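Carboxylesterase YbfK (Bacillus subtilis, PDB 4CCY) hydrolyses carboxylic esters to an alcohol and a carboxylate, acting as a carboxylesterase of the alpha/beta hydrolase superfamily. Local coordinates at residues A[25-35]-A[45-53]; A[154-162]-A[251-260]. All blocks are in the same frame, centred on the assembly; numbering follows the deposited sequence.

Interaction 1. Residues A[25-35]-A[45-53]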
loop_
_atom_site.group_PDB
_atom_site.type_symbol
_atom_site.label_atom_id
_atom_site.label_comp_id
_atom_site.label_asym_id
_atom_site.label_seq_id
_atom_site.Cartn_x
_atom_site.Cartn_y
_atom_site.Cartn_z
ATOM N N LEU A 25 16.394 -1.161 4.004
ATOM C CA LEU A 25 16.190 0.029 4.819
ATOM C C LEU A 25 17.393 0.983 4.877
ATOM O O LEU A 25 17.263 2.121 5.329
ATOM C CB LEU A 25 15.668 -0.349 6.216
ATOM C CG LEU A 25 14.185 -0.790 6.300
ATOM C CD1 LEU A 25 13.818 -1.314 7.686
ATOM C CD2 LEU A 25 13.258 0.356 5.916
ATOM N N SER A 26 18.555 0.535 4.401
ATOM C CA SER A 26 19.691 1.431 4.200
ATOM C C SER A 26 19.361 2.527 3.173
ATOM O O SER A 26 20.034 3.549 3.121
ATOM C CB SER A 26 20.928 0.650 3.755
ATOM O OG SER A 26 20.714 0.068 2.477
ATOM N N LEU A 27 18.325 2.310 2.368
ATOM C CA LEU A 27 17.899 3.300 1.382
ATOM C C LEU A 27 17.083 4.431 2.007
ATOM O O LEU A 27 16.827 5.430 1.353
ATOM C CB LEU A 27 17.113 2.643 0.236
ATOM C CG LEU A 27 17.847 1.581 -0.605
ATOM C CD1 LEU A 27 16.897 0.902 -1.588
ATOM C CD2 LEU A 27 19.080 2.136 -1.323
ATOM N N TRP A 28 16.674 4.268 3.265
ATOM C CA TRP A 28 15.914 5.304 3.961
ATOM C C TRP A 28 16.771 6.545 4.077
ATOM O O TRP A 28 17.820 6.505 4.701
ATOM C CB TRP A 28 15.482 4.801 5.328
ATOM C CG TRP A 28 14.114 5.260 5.764
ATOM C CD1 TRP A 28 13.806 6.260 6.689
ATOM C CD2 TRP A 28 12.815 4.742 5.314
ATOM N NE1 TRP A 28 12.451 6.395 6.833
ATOM C CE2 TRP A 28 11.793 5.512 6.040
ATOM C CE3 TRP A 28 12.409 3.758 4.415
ATOM C CZ2 TRP A 28 10.432 5.282 5.865
ATOM C CZ3 TRP A 28 11.039 3.534 4.245
ATOM C CH2 TRP A 28 10.072 4.288 4.946
ATOM N N PRO A 29 16.348 7.655 3.450
ATOM C CA PRO A 29 17.172 8.847 3.296
ATOM C C PRO A 29 17.191 9.771 4.526
ATOM O O PRO A 29 17.945 10.748 4.548
ATOM C CB PRO A 29 16.491 9.565 2.132
ATOM C CG PRO A 29 15.043 9.275 2.356
ATOM C CD PRO A 29 15.016 7.838 2.835
ATOM N N ILE A 30 16.353 9.483 5.519
ATOM C CA ILE A 30 16.249 10.315 6.720
ATOM C C ILE A 30 16.217 9.439 7.976
ATOM O O ILE A 30 16.091 8.218 7.884
ATOM C CB ILE A 30 15.008 11.247 6.674
ATOM C CG1 ILE A 30 13.710 10.422 6.669
ATOM C CG2 ILE A 30 15.096 12.211 5.480
ATOM C CD1 ILE A 30 12.433 11.237 6.564
ATOM N N GLU A 31 16.336 10.074 9.141
ATOM C CA GLU A 31 16.218 9.389 10.435
ATOM C C GLU A 31 14.786 8.937 10.656
ATOM O O GLU A 31 13.852 9.567 10.168
ATOM C CB GLU A 31 16.636 10.320 11.583
ATOM C CG GLU A 31 18.054 10.858 11.483
ATOM C CD GLU A 31 19.107 9.759 11.488
ATOM O OE1 GLU A 31 18.970 8.791 12.271
ATOM O OE2 GLU A 31 20.088 9.862 10.712
ATOM N N SER A 32 14.611 7.847 11.391
ATOM C CA SER A 32 13.277 7.326 11.658
ATOM C C SER A 32 13.279 6.433 12.878
ATOM O O SER A 32 14.332 5.993 13.336
ATOM C CB SER A 32 12.761 6.538 10.457
ATOM O OG SER A 32 13.573 5.405 10.251
ATOM N N GLU A 33 12.090 6.165 13.395
ATOM C CA GLU A 33 11.925 5.326 14.573
ATOM C C GLU A 33 11.116 4.113 14.157
ATOM O O GLU A 33 10.011 4.260 13.654
ATOM C CB GLU A 33 11.178 6.084 15.671
ATOM C CG GLU A 33 11.941 7.236 16.301
ATOM C CD GLU A 33 11.070 8.123 17.191
ATOM O OE1 GLU A 33 9.824 8.108 17.041
ATOM O OE2 GLU A 33 11.637 8.850 18.042
ATOM N N ALA A 34 11.662 2.921 14.357
ATOM C CA ALA A 34 10.907 1.695 14.078
ATOM C C ALA A 34 10.386 1.142 15.395
ATOM O O ALA A 34 11.108 1.138 16.377
ATOM C CB ALA A 34 11.788 0.676 13.361
ATOM N N PHE A 35 9.128 0.706 15.429
ATOM C CA PHE A 35 8.537 0.107 16.651
ATOM C C PHE A 35 7.265 -0.677 16.310
ATOM O O PHE A 35 6.827 -0.669 15.168
ATOM C CB PHE A 35 8.241 1.176 17.722
ATOM C CG PHE A 35 7.336 2.289 17.245
ATOM C CD1 PHE A 35 7.836 3.345 16.467
ATOM C CD2 PHE A 35 5.988 2.291 17.575
ATOM C CE1 PHE A 35 7.003 4.363 16.017
ATOM C CE2 PHE A 35 5.149 3.311 17.126
ATOM C CZ PHE A 35 5.654 4.351 16.354
ATOM N N HIS A 45 4.141 -3.430 12.716
ATOM C CA HIS A 45 5.389 -2.670 12.603
ATOM C C HIS A 45 5.161 -1.320 11.989
ATOM O O HIS A 45 4.432 -1.198 10.993
ATOM C CB HIS A 45 6.436 -3.456 11.817
ATOM C CG HIS A 45 7.838 -2.887 11.909
ATOM N ND1 HIS A 45 8.347 -2.058 10.977
ATOM C CD2 HIS A 45 8.844 -3.075 12.854
ATOM C CE1 HIS A 45 9.610 -1.730 11.308
ATOM N NE2 HIS A 45 9.916 -2.356 12.450
ATOM N N ILE A 46 5.764 -0.296 12.607
ATOM C CA ILE A 46 5.684 1.095 12.133
ATOM C C ILE A 46 7.086 1.670 11.929
ATOM O O ILE A 46 7.954 1.499 12.781
ATOM C CB ILE A 46 4.972 2.012 13.169
ATOM C CG1 ILE A 46 3.701 1.364 13.749
ATOM C CG2 ILE A 46 4.761 3.425 12.612
ATOM C CD1 ILE A 46 2.519 1.259 12.813
ATOM N N ILE A 47 7.301 2.362 10.809
ATOM C CA ILE A 47 8.462 3.224 10.668
ATOM C C ILE A 47 7.978 4.676 10.634
ATOM O O ILE A 47 7.270 5.056 9.716
ATOM C CB ILE A 47 9.293 2.900 9.416
ATOM C CG1 ILE A 47 9.763 1.439 9.456
ATOM C CG2 ILE A 47 10.479 3.853 9.316
ATOM C CD1 ILE A 47 10.457 0.949 8.199
ATOM N N ALA A 48 8.358 5.462 11.646
ATOM C CA ALA A 48 7.889 6.847 11.805
ATOM C C ALA A 48 8.987 7.883 11.532
ATOM O O ALA A 48 10.116 7.755 12.017
ATOM C CB ALA A 48 7.312 7.055 13.202
ATOM N N SER A 49 8.652 8.902 10.752
ATOM C CA SER A 49 9.614 9.958 10.400
ATOM C C SER A 49 8.939 11.328 10.397
ATOM O O SER A 49 7.720 11.416 10.457
ATOM C CB SER A 49 10.245 9.678 9.035
ATOM O OG SER A 49 10.447 8.284 8.831
ATOM N N GLY A 50 9.735 12.393 10.335
ATOM C CA GLY A 50 9.177 13.731 10.210
ATOM C C GLY A 50 8.937 14.405 11.542
ATOM O O GLY A 50 9.059 13.763 12.582
ATOM N N PRO A 51 8.595 15.713 11.516
ATOM C CA PRO A 51 8.468 16.502 12.744
ATOM C C PRO A 51 7.311 16.007 13.598
ATOM O O PRO A 51 6.221 15.760 13.081
ATOM C CB PRO A 51 8.196 17.934 12.234
ATOM C CG PRO A 51 8.465 17.904 10.760
ATOM C CD PRO A 51 8.233 16.496 10.320
ATOM N N LYS A 52 7.551 15.864 14.899
ATOM C CA LYS A 52 6.582 15.212 15.781
ATOM C C LYS A 52 5.309 16.029 16.027
ATOM O O LYS A 52 4.293 15.476 16.447
ATOM C CB LYS A 52 7.260 14.777 17.084
ATOM C CG LYS A 52 8.190 13.588 16.863
ATOM C CD LYS A 52 8.913 13.149 18.118
ATOM C CE LYS A 52 9.665 11.849 17.883
ATOM N NZ LYS A 52 9.882 11.124 19.164
ATOM N N ASP A 53 5.356 17.331 15.731
ATOM C CA ASP A 53 4.182 18.197 15.842
ATOM C C ASP A 53 3.439 18.437 14.509
ATOM O O ASP A 53 2.467 19.180 14.471
ATOM C CB ASP A 53 4.535 19.529 16.555
ATOM C CG ASP A 53 5.666 20.309 15.863
ATOM O OD1 ASP A 53 6.104 19.923 14.753
ATOM O OD2 ASP A 53 6.121 21.333 16.437
HETATM O O HOH W 1 12.612 11.996 10.519
#
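Phe35 holds CG between its backbone N and carbonyl carbon (chi1 57°), and this folds the ring back over Ile46 on the partner strand. Ile46 CB lies over one face, 4.2 Å from the ring centroid and displaced toward the rim, a CH-pi contact, while Ala48 CB meets the ring edge at Phe35 CE1. On the other side of the hairpin, Ile47 places CG2 anti to its backbone N and CG1 beside it, and the two branches part company. CG2 lies against the indole of Trp28, 3.7 Å from Trp28 CZ2, and also touches the hydroxymethyl group of Ser32; CD1, on the other branch, reaches Leu25 CD2 tip to tip at 3.7 Å. Ser49 OG lies in the indole plane and receives a weak but fairly straight hydrogen bond from Trp28 NE1 (3.4 Å).

Strands 33-37 and 42-49 form a beta hairpin in the main sheet, where strand 42-49 also pairs with strand 82-86. Glu33 and Ala48 are a hydrogen-bonded antiparallel pair, as are Phe35 and Ile46, with Ala34 and Ile47 the non-hydrogen-bonded pair between them. Ile46 N lies 2.8 Å from Phe35 O. Where the strands diverge, one water continues the link, donating to Glu31 O and accepting from Gly50 N.

Lys52 extends to Glu33, and its NZ meets the syn lone pair of Glu33 OE2 in a salt bridge of 3.1 Å. Arg82 pairs with the other carboxylate oxygen, Glu33 OE1, and also donates to Gly50 O. The hairpin has a largely apolar side around Ile47, where the polar groups include the indole N-H and the hydroxyls of Ser32 and Ser49, and a mixed side where Phe35 and Ala48 adjoin charged groups; with a cation on each oxygen, the Glu33 carboxylate is probably stabilised as the anion.

Interaction 2. Residues A[154-162]-A[251-260]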
loop_
_atom_site.group_PDB
_atom_site.type_symbol
_atom_site.label_atom_id
_atom_site.label_comp_id
_atom_site.label_asym_id
_atom_site.label_seq_id
_atom_site.Cartn_x
_atom_site.Cartn_y
_atom_site.Cartn_z
ATOM N N PRO A 154 -4.428 1.019 -7.267
ATOM C CA PRO A 154 -5.097 0.150 -6.289
ATOM C C PRO A 154 -5.263 -1.289 -6.798
ATOM O O PRO A 154 -5.357 -1.532 -8.020
ATOM C CB PRO A 154 -6.452 0.840 -6.058
ATOM C CG PRO A 154 -6.673 1.680 -7.279
ATOM C CD PRO A 154 -5.306 2.113 -7.733
ATOM N N ALA A 155 -5.215 -2.230 -5.860
ATOM C CA ALA A 155 -5.456 -3.641 -6.149
ATOM C C ALA A 155 -6.971 -3.808 -6.321
ATOM O O ALA A 155 -7.716 -3.840 -5.329
ATOM C CB ALA A 155 -4.931 -4.511 -5.009
ATOM N N GLU A 156 -7.417 -3.881 -7.577
ATOM C CA GLU A 156 -8.843 -3.791 -7.927
ATOM C C GLU A 156 -9.468 -2.522 -7.360
ATOM O O GLU A 156 -9.002 -1.421 -7.663
ATOM C CB GLU A 156 -9.613 -5.049 -7.509
ATOM C CG GLU A 156 -9.285 -6.247 -8.378
ATOM C CD GLU A 156 -10.354 -7.315 -8.362
ATOM O OE1 GLU A 156 -11.071 -7.436 -7.345
ATOM O OE2 GLU A 156 -10.469 -8.040 -9.371
ATOM N N ALA A 157 -10.513 -2.677 -6.543
ATOM C CA ALA A 157 -11.231 -1.553 -5.938
ATOM C C ALA A 157 -12.140 -0.823 -6.925
ATOM O O ALA A 157 -13.340 -0.694 -6.672
ATOM C CB ALA A 157 -10.270 -0.581 -5.248
ATOM N N PHE A 158 -11.582 -0.353 -8.047
ATOM C CA PHE A 158 -12.378 0.383 -9.043
ATOM C C PHE A 158 -12.752 -0.410 -10.290
ATOM O O PHE A 158 -13.706 -0.053 -10.978
ATOM C CB PHE A 158 -11.691 1.702 -9.413
ATOM C CG PHE A 158 -11.532 2.613 -8.246
ATOM C CD1 PHE A 158 -12.582 3.430 -7.845
ATOM C CD2 PHE A 158 -10.351 2.608 -7.499
ATOM C CE1 PHE A 158 -12.451 4.260 -6.739
ATOM C CE2 PHE A 158 -10.218 3.432 -6.393
ATOM C CZ PHE A 158 -11.264 4.253 -6.010
ATOM N N ILE A 159 -11.996 -1.474 -10.571
ATOM C CA ILE A 159 -12.263 -2.366 -11.691
ATOM C C ILE A 159 -11.649 -3.753 -11.401
ATOM O O ILE A 159 -10.769 -3.874 -10.541
ATOM C CB ILE A 159 -11.747 -1.749 -13.023
ATOM C CG1 ILE A 159 -12.589 -2.209 -14.222
ATOM C CG2 ILE A 159 -10.265 -2.001 -13.237
ATOM C CD1 ILE A 159 -13.901 -1.460 -14.359
ATOM N N SER A 160 -12.149 -4.789 -12.083
ATOM C CA SER A 160 -11.667 -6.177 -11.926
ATOM C C SER A 160 -10.268 -6.385 -12.496
ATOM O O SER A 160 -9.901 -5.742 -13.483
ATOM C CB SER A 160 -12.606 -7.146 -12.649
ATOM O OG SER A 160 -13.901 -7.093 -12.100
ATOM N N PHE A 161 -9.503 -7.292 -11.888
ATOM C CA PHE A 161 -8.178 -7.683 -12.398
ATOM C C PHE A 161 -8.323 -8.365 -13.745
ATOM O O PHE A 161 -9.376 -8.952 -14.033
ATOM C CB PHE A 161 -7.519 -8.711 -11.478
ATOM C CG PHE A 161 -6.855 -8.136 -10.257
ATOM C CD1 PHE A 161 -6.115 -6.958 -10.320
ATOM C CD2 PHE A 161 -6.926 -8.816 -9.041
ATOM C CE1 PHE A 161 -5.486 -6.453 -9.184
ATOM C CE2 PHE A 161 -6.299 -8.318 -7.902
ATOM C CZ PHE A 161 -5.582 -7.133 -7.974
ATOM N N HIS A 162 -7.267 -8.310 -14.561
ATOM C CA HIS A 162 -7.144 -9.248 -15.679
ATOM C C HIS A 162 -7.046 -10.609 -15.068
ATOM O O HIS A 162 -6.412 -10.752 -14.028
ATOM C CB HIS A 162 -5.877 -8.993 -16.508
ATOM C CG HIS A 162 -5.868 -7.662 -17.229
ATOM N ND1 HIS A 162 -6.919 -7.222 -17.950
ATOM C CD2 HIS A 162 -4.880 -6.675 -17.321
ATOM C CE1 HIS A 162 -6.624 -6.015 -18.478
ATOM N NE2 HIS A 162 -5.375 -5.680 -18.086
ATOM N N MET A 251 -10.749 2.173 -17.830
ATOM C CA MET A 251 -12.052 1.842 -17.252
ATOM C C MET A 251 -12.140 2.144 -15.748
ATOM O O MET A 251 -13.161 2.609 -15.277
ATOM C CB MET A 251 -12.388 0.368 -17.515
ATOM C CG MET A 251 -12.607 0.021 -18.989
ATOM S SD MET A 251 -12.922 -1.738 -19.274
ATOM C CE MET A 251 -14.436 -2.006 -18.342
ATOM N N ALA A 252 -11.079 1.858 -14.997
ATOM C CA ALA A 252 -11.048 2.161 -13.567
ATOM C C ALA A 252 -11.117 3.674 -13.353
ATOM O O ALA A 252 -11.896 4.156 -12.527
ATOM C CB ALA A 252 -9.791 1.590 -12.937
ATOM N N PHE A 253 -10.309 4.410 -14.120
ATOM C CA PHE A 253 -10.332 5.878 -14.135
ATOM C C PHE A 253 -11.720 6.456 -14.466
ATOM O O PHE A 253 -12.268 7.254 -13.692
ATOM C CB PHE A 253 -9.257 6.419 -15.094
ATOM C CG PHE A 253 -9.434 7.869 -15.442
ATOM C CD1 PHE A 253 -8.981 8.865 -14.582
ATOM C CD2 PHE A 253 -10.074 8.241 -16.633
ATOM C CE1 PHE A 253 -9.153 10.202 -14.898
ATOM C CE2 PHE A 253 -10.246 9.580 -16.957
ATOM C CZ PHE A 253 -9.786 10.564 -16.090
ATOM N N GLU A 254 -12.284 6.048 -15.605
ATOM C CA GLU A 254 -13.624 6.484 -16.004
ATOM C C GLU A 254 -14.681 6.223 -14.914
ATOM O O GLU A 254 -15.449 7.129 -14.535
ATOM C CB GLU A 254 -14.041 5.839 -17.334
ATOM C CG GLU A 254 -13.335 6.435 -18.544
ATOM C CD GLU A 254 -13.915 5.965 -19.866
ATOM O OE1 GLU A 254 -15.125 5.642 -19.920
ATOM O OE2 GLU A 254 -13.166 5.933 -20.866
ATOM N N ARG A 255 -14.700 4.992 -14.403
ATOM C CA ARG A 255 -15.633 4.600 -13.343
ATOM C C ARG A 255 -15.473 5.452 -12.068
ATOM O O ARG A 255 -16.450 6.003 -11.555
ATOM C CB ARG A 255 -15.500 3.098 -13.040
ATOM C CG ARG A 255 -16.677 2.530 -12.282
ATOM C CD ARG A 255 -16.624 1.015 -12.103
ATOM N NE ARG A 255 -17.656 0.633 -11.143
ATOM C CZ ARG A 255 -17.444 0.302 -9.868
ATOM N NH1 ARG A 255 -16.215 0.229 -9.378
ATOM N NH2 ARG A 255 -18.482 0.011 -9.083
ATOM N N ALA A 256 -14.247 5.570 -11.572
ATOM C CA ALA A 256 -13.979 6.371 -10.376
ATOM C C ALA A 256 -14.388 7.836 -10.568
ATOM O O ALA A 256 -15.027 8.429 -9.696
ATOM C CB ALA A 256 -12.512 6.280 -9.995
ATOM N N SER A 257 -14.010 8.405 -11.717
ATOM C CA SER A 257 -14.319 9.790 -12.048
ATOM C C SER A 257 -15.816 10.058 -12.038
ATOM O O SER A 257 -16.246 11.108 -11.584
ATOM C CB SER A 257 -13.728 10.169 -13.407
ATOM O OG SER A 257 -12.318 10.204 -13.331
ATOM N N VAL A 258 -16.600 9.099 -12.515
ATOM C CA VAL A 258 -18.053 9.255 -12.591
ATOM C C VAL A 258 -18.699 9.143 -11.206
ATOM O O VAL A 258 -19.591 9.925 -10.873
ATOM C CB VAL A 258 -18.703 8.234 -13.563
ATOM C CG1 VAL A 258 -20.229 8.311 -13.505
ATOM C CG2 VAL A 258 -18.246 8.483 -14.993
ATOM N N LEU A 259 -18.241 8.180 -10.409
ATOM C CA LEU A 259 -18.942 7.803 -9.183
ATOM C C LEU A 259 -18.531 8.552 -7.915
ATOM O O LEU A 259 -19.380 8.863 -7.091
ATOM C CB LEU A 259 -18.855 6.281 -8.957
ATOM C CG LEU A 259 -19.487 5.417 -10.061
ATOM C CD1 LEU A 259 -19.115 3.961 -9.878
ATOM C CD2 LEU A 259 -21.007 5.592 -10.132
ATOM N N VAL A 260 -17.240 8.839 -7.750
ATOM C CA VAL A 260 -16.732 9.384 -6.490
ATOM C C VAL A 260 -16.793 10.919 -6.465
ATOM O O VAL A 260 -16.081 11.563 -7.228
ATOM C CB VAL A 260 -15.277 8.916 -6.222
ATOM C CG1 VAL A 260 -14.807 9.370 -4.858
ATOM C CG2 VAL A 260 -15.145 7.397 -6.343
#
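Val260 CG2 lies near the plane of the Phe158 ring, at its edge, 4.2 Å from Phe158 CE1, and Pro154 CG is in plane at the edge as well. Ala256 CB comes closer but obliquely, 3.6 Å from Phe158 CD1. The second flat group, the guanidinium of Arg255, carries Leu259 CD1 over one face, offset toward the rim, and has Phe158 O near its plane at the edge.

Arg255 NH1 donates to Phe158 O at 3.0 Å, with an N-H...O angle of 154°. The donor stands above the carbonyl plane, 49° out of it, so the bond does not follow a lone pair. The side chain gets there by running extended from CG to NE, with CG anti to the backbone N (chi1 -163°). Its NH2 makes a salt bridge with Asp226 and a hydrogen bond to Phe224 O, so the group is gripped from several directions and its rotation is restricted.

Ile159 covers the first turn of the helix segment. Its CG2 packs on Ala252 CB at 3.6 Å, and CD1 crosses to Met251 CB at 3.9 Å, the two side chains lying at about a right angle. The small Ala252 and Ala256, one turn apart, both touch the loop, and the CA atoms of Phe158 and Ala252 are 5.0 Å apart, consistent with close packing.

In this alpha/beta hydrolase, the segment following strand 146-152 thus lies on helix 249-259, which follows strand 236-241. Leu238 and Phe240 of that strand, which runs between strands 146-152 and 264-268, underlie Phe158, Ala252 and Ala256. Leu229 of helix 226-230 touches both Phe158 and Arg255, and the short strand 222-223 pairs in parallel with residues 156-157.

How the interactions relate
Interactions 1 and 2 lie on opposite sides of the chain's centre, with their own centres 32 Å apart and their nearest atoms about 19 Å apart, so neither touches the other. Interaction 1 joins the first two strands of the main sheet, away from the annotated sites. Interaction 2 packs a helix and a loop near strand 236-241, next to the edge strand 264-268 at the far end of the same sheet, and is nearer the catalytic residues assigned by similarity: the side chain of Ala252 is about 8 Å from that of Glu244, and that of Ala157 is about 10 Å from that of Ser129. A bound sodium ion lies about 9 Å from the Ile159 side chain.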